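Local coordinates for protein phosphotransferase system, HPr-related proteins (Thermoanaerobacter tengcongensis, PDB 3LE5) that probably serves as the general phosphocarrier of the phosphoenolpyruvate-dependent sugar phosphotransferase system, which phosphorylates sugars as they are carried across the cell membrane, at residues 33-38 with 61-66. Numbering follows the deposited sequence.
Sequences IWVEKD and VKLSAE
Two neighbouring antiparallel strands of the HPr sheet meet here, Trp34 paired with Ser64 and Glu36 with Lys62, each pair closed by two backbone hydrogen bonds. The straightest runs from Lys62 N to Glu36 O, 2.8 Å long with 175° at the hydrogen.

On the face carrying these four side chains, the polar and amphipathic Trp34, Glu36 and Lys62 suit a partly exposed surface, while Ser64 is buried. Glu36 stands fully extended beside Lys62, whose chain bends at chi3 (77°) and thereby brings NZ to 3.0 Å from Glu36 OE1 in a salt bridge; OE2 stays farther off. With CG anti to the carbonyl carbon (chi1 -52°), the Trp34 indole swings toward the partner strand: CE3 lies a tight 3.0 Å from Ser64 OG, which approaches the ring obliquely, and CB of Glu66 meets the ring edge in its plane, 3.7 Å from CH2. The short side chain of Ser64 lets the indole come this close; the ring also makes a cation-pi contact with Lys41.

The other face is aliphatic. Val35 CG2 lies 3.9 Å from Leu63 CD2, the two side chains side by side, while Val35 CG1 touches Val61 CG2 at 4.0 Å. Phe22 of helix 18-27 packs on Val35 and Leu63, and helix 70-82 covers Leu63 and small Ala65.

Strand 61-66 also pairs with a strand of the second subunit, continuing the sheet. One face against helices and the other polar is the layering of the HPr open-faced beta-sandwich.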
loop_
_atom_site.group_PDB
_atom_site.type_symbol
_atom_site.label_atom_id
_atom_site.label_comp_id
_atom_site.label_asym_id
_atom_site.label_seq_id
_atom_site.Cartn_x
_atom_site.Cartn_y
_atom_site.Cartn_z
ATOM N N ILE A 33 2.056 10.197 -14.745
ATOM C CA ILE A 33 0.756 9.547 -14.736
ATOM C C ILE A 33 -0.071 10.073 -13.563
ATOM O O ILE A 33 0.483 10.464 -12.531
ATOM C CB ILE A 33 0.905 8.008 -14.675
ATOM C CG1 ILE A 33 2.012 7.546 -15.622
ATOM C CG2 ILE A 33 -0.405 7.316 -15.027
ATOM C CD1 ILE A 33 2.154 6.050 -15.711
ATOM N N TRP A 34 -1.391 10.110 -13.742
ATOM C CA TRP A 34 -2.318 10.567 -12.703
ATOM C C TRP A 34 -3.504 9.630 -12.551
ATOM O O TRP A 34 -3.916 8.972 -13.506
ATOM C CB TRP A 34 -2.878 11.951 -13.027
ATOM C CG TRP A 34 -1.856 12.976 -13.340
ATOM C CD1 TRP A 34 -1.265 13.842 -12.463
ATOM C CD2 TRP A 34 -1.305 13.267 -14.632
ATOM N NE1 TRP A 34 -0.374 14.648 -13.130
ATOM C CE2 TRP A 34 -0.380 14.317 -14.464
ATOM C CE3 TRP A 34 -1.501 12.740 -15.917
ATOM C CZ2 TRP A 34 0.351 14.851 -15.537
ATOM C CZ3 TRP A 34 -0.777 13.270 -16.979
ATOM C CH2 TRP A 34 0.136 14.315 -16.782
ATOM N N VAL A 35 -4.064 9.593 -11.346
ATOM C CA VAL A 35 -5.301 8.866 -11.103
ATOM C C VAL A 35 -6.320 9.778 -10.423
ATOM O O VAL A 35 -6.093 10.282 -9.324
ATOM C CB VAL A 35 -5.082 7.594 -10.266
ATOM C CG1 VAL A 35 -6.353 6.760 -10.252
ATOM C CG2 VAL A 35 -3.930 6.781 -10.828
ATOM N N GLU A 36 -7.443 9.981 -11.098
ATOM C CA GLU A 36 -8.445 10.929 -10.671
ATOM C C GLU A 36 -9.719 10.173 -10.320
ATOM O O GLU A 36 -10.311 9.506 -11.165
ATOM C CB GLU A 36 -8.691 11.932 -11.800
ATOM C CG GLU A 36 -9.673 13.053 -11.499
ATOM C CD GLU A 36 -9.930 13.934 -12.719
ATOM O OE1 GLU A 36 -8.983 14.127 -13.518
ATOM O OE2 GLU A 36 -11.072 14.427 -12.885
ATOM N N LYS A 37 -10.126 10.254 -9.060
ATOM C CA LYS A 37 -11.387 9.655 -8.643
ATOM C C LYS A 37 -12.272 10.700 -7.995
ATOM O O LYS A 37 -11.983 11.158 -6.891
ATOM C CB LYS A 37 -11.164 8.504 -7.662
ATOM C CG LYS A 37 -12.450 7.781 -7.321
ATOM C CD LYS A 37 -12.425 7.224 -5.920
ATOM C CE LYS A 37 -13.836 6.996 -5.413
ATOM N NZ LYS A 37 -13.846 6.608 -3.978
ATOM N N ASP A 38 -13.350 11.070 -8.684
ATOM C CA ASP A 38 -14.300 12.063 -8.181
ATOM C C ASP A 38 -13.616 13.410 -7.972
ATOM O O ASP A 38 -13.741 14.027 -6.906
ATOM C CB ASP A 38 -14.957 11.589 -6.879
ATOM N N VAL A 61 -12.489 5.387 -12.160
ATOM C CA VAL A 61 -11.516 6.460 -12.046
ATOM C C VAL A 61 -11.049 6.859 -13.434
ATOM O O VAL A 61 -11.238 6.118 -14.403
ATOM C CB VAL A 61 -10.290 6.044 -11.212
ATOM C CG1 VAL A 61 -10.706 5.659 -9.797
ATOM C CG2 VAL A 61 -9.547 4.905 -11.899
ATOM N N LYS A 62 -10.441 8.037 -13.518
ATOM C CA LYS A 62 -9.884 8.537 -14.761
ATOM C C LYS A 62 -8.370 8.351 -14.729
ATOM O O LYS A 62 -7.687 8.914 -13.873
ATOM C CB LYS A 62 -10.250 10.011 -14.940
ATOM C CG LYS A 62 -10.241 10.484 -16.377
ATOM C CD LYS A 62 -10.630 11.951 -16.479
ATOM C CE LYS A 62 -9.477 12.861 -16.085
ATOM N NZ LYS A 62 -9.727 14.279 -16.468
ATOM N N LEU A 63 -7.862 7.539 -15.652
ATOM C CA LEU A 63 -6.428 7.255 -15.779
ATOM C C LEU A 63 -5.790 8.094 -16.875
ATOM O O LEU A 63 -6.108 7.911 -18.048
ATOM C CB LEU A 63 -6.213 5.788 -16.160
ATOM C CG LEU A 63 -5.922 4.732 -15.106
ATOM C CD1 LEU A 63 -5.740 3.404 -15.804
ATOM C CD2 LEU A 63 -4.678 5.114 -14.325
ATOM N N SER A 64 -4.876 8.990 -16.522
ATOM C CA SER A 64 -4.212 9.777 -17.555
ATOM C C SER A 64 -2.701 9.648 -17.515
ATOM O O SER A 64 -2.118 9.406 -16.470
ATOM C CB SER A 64 -4.643 11.252 -17.513
ATOM O OG SER A 64 -4.395 11.851 -16.256
ATOM N N ALA A 65 -2.078 9.797 -18.677
ATOM C CA ALA A 65 -0.630 9.765 -18.799
ATOM C C ALA A 65 -0.208 10.789 -19.842
ATOM O O ALA A 65 -0.968 11.108 -20.748
ATOM C CB ALA A 65 -0.154 8.370 -19.194
ATOM N N GLU A 66 1.003 11.308 -19.704
ATOM C CA GLU A 66 1.553 12.253 -20.666
ATOM C C GLU A 66 3.065 12.082 -20.723
ATOM O O GLU A 66 3.778 12.424 -19.782
ATOM C CB GLU A 66 1.180 13.690 -20.285
ATOM C CG GLU A 66 1.495 14.729 -21.351
ATOM C CD GLU A 66 0.671 15.994 -21.189
ATOM O OE1 GLU A 66 0.258 16.288 -20.046
ATOM O OE2 GLU A 66 0.430 16.689 -22.204
#